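Long-range contact in uncharacterized egV family protein COG1307 (Ruminococcus gnavus, PDB 3JR7), which is of unknown function but probably binds a lipid such as a fatty acid: residues 129-137 with 160-171. Sequence-based numbering, arbitrary orientation.
With PO4 (phosphate ion), chain D.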
loop_
_atom_site.group_PDB
_atom_site.type_symbol
_atom_site.label_atom_id
_atom_site.label_comp_id
_atom_site.label_asym_id
_atom_site.label_seq_id
_atom_site.Cartn_x
_atom_site.Cartn_y
_atom_site.Cartn_z
ATOM N N LYS A 129 -0.922 -23.632 12.041
ATOM C CA LYS A 129 -1.343 -22.420 12.742
ATOM C C LYS A 129 -2.298 -21.702 11.825
ATOM O O LYS A 129 -2.231 -21.875 10.607
ATOM C CB LYS A 129 -0.133 -21.538 13.095
ATOM C CG LYS A 129 -0.455 -20.377 14.036
ATOM C CD LYS A 129 0.779 -19.540 14.454
ATOM C CE LYS A 129 0.435 -18.735 15.678
ATOM N NZ LYS A 129 1.386 -17.693 15.993
ATOM N N GLN A 130 -3.198 -20.897 12.409
ATOM C CA GLN A 130 -4.094 -20.092 11.617
ATOM C C GLN A 130 -3.306 -18.894 11.115
ATOM O O GLN A 130 -3.138 -17.911 11.823
ATOM C CB GLN A 130 -5.322 -19.669 12.431
ATOM C CG GLN A 130 -6.350 -20.827 12.660
ATOM C CD GLN A 130 -7.327 -20.515 13.801
ATOM O OE1 GLN A 130 -6.930 -20.079 14.855
ATOM N NE2 GLN A 130 -8.593 -20.716 13.567
ATOM N N ILE A 131 -2.824 -19.010 9.880
ATOM C CA ILE A 131 -2.104 -17.968 9.188
ATOM C C ILE A 131 -2.749 -17.756 7.813
ATOM O O ILE A 131 -2.923 -18.704 7.036
ATOM C CB ILE A 131 -0.644 -18.365 8.943
ATOM C CG1 ILE A 131 0.052 -18.715 10.261
ATOM C CG2 ILE A 131 0.109 -17.211 8.240
ATOM C CD1 ILE A 131 1.381 -19.474 10.075
ATOM N N HIS A 132 -3.109 -16.523 7.512
ATOM C CA HIS A 132 -3.659 -16.191 6.207
ATOM C C HIS A 132 -2.931 -15.013 5.615
ATOM O O HIS A 132 -2.782 -13.966 6.264
ATOM C CB HIS A 132 -5.168 -15.902 6.258
ATOM C CG HIS A 132 -5.752 -15.698 4.900
ATOM N ND1 HIS A 132 -6.133 -16.751 4.102
ATOM C CD2 HIS A 132 -5.881 -14.581 4.139
ATOM C CE1 HIS A 132 -6.544 -16.281 2.932
ATOM N NE2 HIS A 132 -6.397 -14.969 2.931
ATOM N N VAL A 133 -2.481 -15.172 4.366
ATOM C CA VAL A 133 -1.809 -14.114 3.630
ATOM C C VAL A 133 -2.830 -13.433 2.645
ATOM O O VAL A 133 -3.379 -14.112 1.755
ATOM C CB VAL A 133 -0.613 -14.650 2.842
ATOM C CG1 VAL A 133 0.077 -13.504 2.115
ATOM C CG2 VAL A 133 0.387 -15.354 3.785
ATOM N N PHE A 134 -3.078 -12.133 2.822
ATOM C CA PHE A 134 -3.956 -11.360 1.934
ATOM C C PHE A 134 -3.076 -10.680 0.855
ATOM O O PHE A 134 -2.168 -9.911 1.151
ATOM C CB PHE A 134 -4.738 -10.284 2.691
ATOM C CG PHE A 134 -5.671 -10.791 3.735
ATOM C CD1 PHE A 134 -6.915 -11.296 3.389
ATOM C CD2 PHE A 134 -5.330 -10.715 5.073
ATOM C CE1 PHE A 134 -7.787 -11.782 4.369
ATOM C CE2 PHE A 134 -6.175 -11.175 6.051
ATOM C CZ PHE A 134 -7.406 -11.712 5.713
ATOM N N ASN A 135 -3.291 -11.030 -0.396
ATOM C CA ASN A 135 -2.716 -10.298 -1.504
ATOM C C ASN A 135 -3.573 -9.046 -1.606
ATOM O O ASN A 135 -4.711 -9.134 -2.009
ATOM C CB ASN A 135 -2.864 -11.149 -2.774
ATOM C CG ASN A 135 -2.563 -10.401 -4.047
ATOM O OD1 ASN A 135 -2.073 -9.273 -4.020
ATOM N ND2 ASN A 135 -2.840 -11.043 -5.189
ATOM N N SER A 136 -3.033 -7.877 -1.301
ATOM C CA SER A 136 -3.820 -6.649 -1.343
ATOM C C SER A 136 -4.311 -6.275 -2.727
ATOM O O SER A 136 -5.229 -5.570 -2.786
ATOM C CB SER A 136 -3.040 -5.438 -0.820
ATOM O OG SER A 136 -1.973 -5.087 -1.671
ATOM N N ARG A 137 -3.676 -6.739 -3.807
ATOM C CA ARG A 137 -3.889 -6.237 -5.165
ATOM C C ARG A 137 -3.711 -4.709 -5.257
ATOM O O ARG A 137 -4.364 -4.038 -6.061
ATOM C CB ARG A 137 -5.243 -6.714 -5.692
ATOM C CG ARG A 137 -5.284 -8.305 -5.843
ATOM C CD ARG A 137 -6.688 -8.912 -5.678
ATOM N NE ARG A 137 -6.603 -10.376 -5.653
ATOM C CZ ARG A 137 -6.500 -11.178 -4.557
ATOM N NH1 ARG A 137 -6.535 -10.734 -3.278
ATOM N NH2 ARG A 137 -6.397 -12.515 -4.747
ATOM N N PHE A 160 -11.805 -16.624 12.894
ATOM C CA PHE A 160 -10.690 -16.513 11.910
ATOM C C PHE A 160 -11.174 -16.579 10.451
ATOM O O PHE A 160 -10.885 -15.677 9.650
ATOM C CB PHE A 160 -9.644 -17.577 12.195
ATOM C CG PHE A 160 -8.448 -17.574 11.231
ATOM C CD1 PHE A 160 -7.495 -16.577 11.279
ATOM C CD2 PHE A 160 -8.281 -18.591 10.322
ATOM C CE1 PHE A 160 -6.415 -16.578 10.414
ATOM C CE2 PHE A 160 -7.202 -18.613 9.442
ATOM C CZ PHE A 160 -6.258 -17.581 9.486
ATOM N N GLU A 161 -11.928 -17.617 10.100
ATOM C CA GLU A 161 -12.398 -17.739 8.718
ATOM C C GLU A 161 -13.366 -16.643 8.318
ATOM O O GLU A 161 -13.363 -16.271 7.162
ATOM C CB GLU A 161 -12.990 -19.102 8.432
ATOM C CG GLU A 161 -11.965 -20.210 8.670
ATOM C CD GLU A 161 -11.073 -20.422 7.464
ATOM O OE1 GLU A 161 -11.555 -20.446 6.281
ATOM O OE2 GLU A 161 -9.866 -20.603 7.696
ATOM N N GLU A 162 -14.178 -16.144 9.248
ATOM C CA GLU A 162 -15.038 -14.992 8.963
ATOM C C GLU A 162 -14.241 -13.709 8.666
ATOM O O GLU A 162 -14.575 -12.952 7.741
ATOM C CB GLU A 162 -16.063 -14.723 10.065
ATOM C CG GLU A 162 -17.249 -15.711 10.071
ATOM C CD GLU A 162 -18.031 -15.744 11.384
ATOM O OE1 GLU A 162 -17.541 -15.172 12.374
ATOM O OE2 GLU A 162 -19.134 -16.370 11.431
ATOM N N VAL A 163 -13.185 -13.485 9.422
ATOM C CA VAL A 163 -12.315 -12.349 9.158
ATOM C C VAL A 163 -11.716 -12.517 7.750
ATOM O O VAL A 163 -11.707 -11.566 6.952
ATOM C CB VAL A 163 -11.184 -12.218 10.200
ATOM C CG1 VAL A 163 -10.175 -11.078 9.787
ATOM C CG2 VAL A 163 -11.726 -12.019 11.652
ATOM N N VAL A 164 -11.217 -13.702 7.430
ATOM C CA VAL A 164 -10.631 -13.956 6.076
ATOM C C VAL A 164 -11.657 -13.646 4.970
ATOM O O VAL A 164 -11.365 -12.888 4.000
ATOM C CB VAL A 164 -10.083 -15.403 5.950
ATOM C CG1 VAL A 164 -9.735 -15.745 4.516
ATOM C CG2 VAL A 164 -8.825 -15.584 6.859
ATOM N N GLU A 165 -12.873 -14.200 5.106
ATOM C CA GLU A 165 -13.903 -13.912 4.117
ATOM C C GLU A 165 -14.227 -12.420 4.023
ATOM O O GLU A 165 -14.330 -11.885 2.901
ATOM C CB GLU A 165 -15.167 -14.740 4.375
ATOM C CG GLU A 165 -16.327 -14.433 3.406
ATOM C CD GLU A 165 -17.560 -15.341 3.591
ATOM O OE1 GLU A 165 -17.762 -15.816 4.712
ATOM O OE2 GLU A 165 -18.348 -15.519 2.641
ATOM N N SER A 166 -14.430 -11.745 5.161
ATOM C CA SER A 166 -14.830 -10.323 5.144
ATOM C C SER A 166 -13.750 -9.445 4.540
ATOM O O SER A 166 -14.046 -8.489 3.802
ATOM C CB SER A 166 -15.186 -9.771 6.531
ATOM O OG SER A 166 -16.225 -10.558 7.075
ATOM N N VAL A 167 -12.498 -9.776 4.837
ATOM C CA VAL A 167 -11.390 -8.987 4.344
ATOM C C VAL A 167 -11.144 -9.233 2.864
ATOM O O VAL A 167 -10.864 -8.296 2.140
ATOM C CB VAL A 167 -10.125 -9.228 5.173
ATOM C CG1 VAL A 167 -8.920 -8.567 4.507
ATOM C CG2 VAL A 167 -10.355 -8.705 6.639
ATOM N N GLU A 168 -11.223 -10.486 2.413
ATOM C CA GLU A 168 -11.124 -10.762 0.992
ATOM C C GLU A 168 -12.227 -10.028 0.220
ATOM O O GLU A 168 -11.959 -9.539 -0.881
ATOM C CB GLU A 168 -11.072 -12.272 0.663
ATOM C CG GLU A 168 -9.795 -12.983 1.153
ATOM C CD GLU A 168 -8.494 -12.700 0.313
ATOM O OE1 GLU A 168 -8.613 -11.927 -0.718
ATOM O OE2 GLU A 168 -7.385 -13.294 0.675
ATOM N N CYS A 169 -13.431 -9.925 0.789
ATOM C CA CYS A 169 -14.511 -9.147 0.167
ATOM C C CYS A 169 -14.103 -7.664 0.091
ATOM O O CYS A 169 -14.205 -7.027 -0.953
ATOM C CB CYS A 169 -15.835 -9.285 0.944
ATOM S SG CYS A 169 -17.154 -8.119 0.378
ATOM N N TYR A 170 -13.648 -7.130 1.206
ATOM C CA TYR A 170 -13.155 -5.765 1.210
ATOM C C TYR A 170 -12.093 -5.526 0.115
ATOM O O TYR A 170 -12.154 -4.503 -0.600
ATOM C CB TYR A 170 -12.621 -5.353 2.598
ATOM C CG TYR A 170 -12.002 -3.960 2.528
ATOM C CD1 TYR A 170 -12.788 -2.858 2.201
ATOM C CD2 TYR A 170 -10.643 -3.753 2.721
ATOM C CE1 TYR A 170 -12.237 -1.591 2.065
ATOM C CE2 TYR A 170 -10.086 -2.477 2.619
ATOM C CZ TYR A 170 -10.892 -1.409 2.275
ATOM O OH TYR A 170 -10.366 -0.148 2.118
ATOM N N ILE A 171 -11.153 -6.454 -0.049
ATOM C CA ILE A 171 -10.122 -6.328 -1.067
ATOM C C ILE A 171 -10.750 -6.204 -2.453
ATOM O O ILE A 171 -10.344 -5.362 -3.278
ATOM C CB ILE A 171 -9.132 -7.482 -0.960
ATOM C CG1 ILE A 171 -8.282 -7.288 0.334
ATOM C CG2 ILE A 171 -8.233 -7.571 -2.137
ATOM C CD1 ILE A 171 -7.381 -8.491 0.668
HETATM P P PO4 D . -11.451 -19.391 15.433
HETATM O O1 PO4 D . -10.037 -19.354 16.050
HETATM O O2 PO4 D . -11.774 -18.015 14.926
HETATM O O3 PO4 D . -11.492 -20.314 14.250
HETATM O O4 PO4 D . -12.527 -19.896 16.383
HETATM O O HOH W 1 -5.152 -13.011 -0.905
#
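Strand 130-135, whose backbone pairs in parallel with strand 98-103, receives helix 160-171 on one face of the sheet, and Gln-130, His-132 and Phe-134 point at it in alternation. Strand and helix run nearly parallel, 10° between their axes and 9.5 Å apart. At the start of the helix, Gln-130 CB stands over the centre of the Phe-160 ring, 3.6 Å from its centroid; Val-164 CG2 lies more loosely over the opposite face, toward the rim. A phosphate ion, probably from the crystallisation liquor, accepts from Gln-130 NE2 and sits by the Phe-160 backbone N, though that second bond is doubtfully short. This α/β layering continues on the sheet's other face, where Val-133 packs against helix 111-126. His-132 turns CG away from its own backbone N (chi1 -174°), which brings the imidazole against Val-164 CG1, and its NE2 donates in the ring plane to the anti lone pair of Glu-168 OE2 (3.0 Å, 170°). Ring and carboxylate stand almost perpendicular. A water also donates to that oxygen and accepts from Asn-135 N, so two donors grip OE2, while Glu-168 OE1 forms a long salt bridge with Arg-137 NH1 (3.5 Å). A leucine here, lacking NE2, would probably leave the Glu-168 carboxylate less firmly oriented. The Phe-134 ring is sandwiched between His-132 CD2 and Val-167 CG1, the latter 3.4 Å from Phe-134 CE1. Farther along, Ile-171 CD1 reaches Phe-134 CB (3.8 Å), and its CG2 lies against NH1 of Arg-137, a residue that lines the pocket holding a polyether ligand.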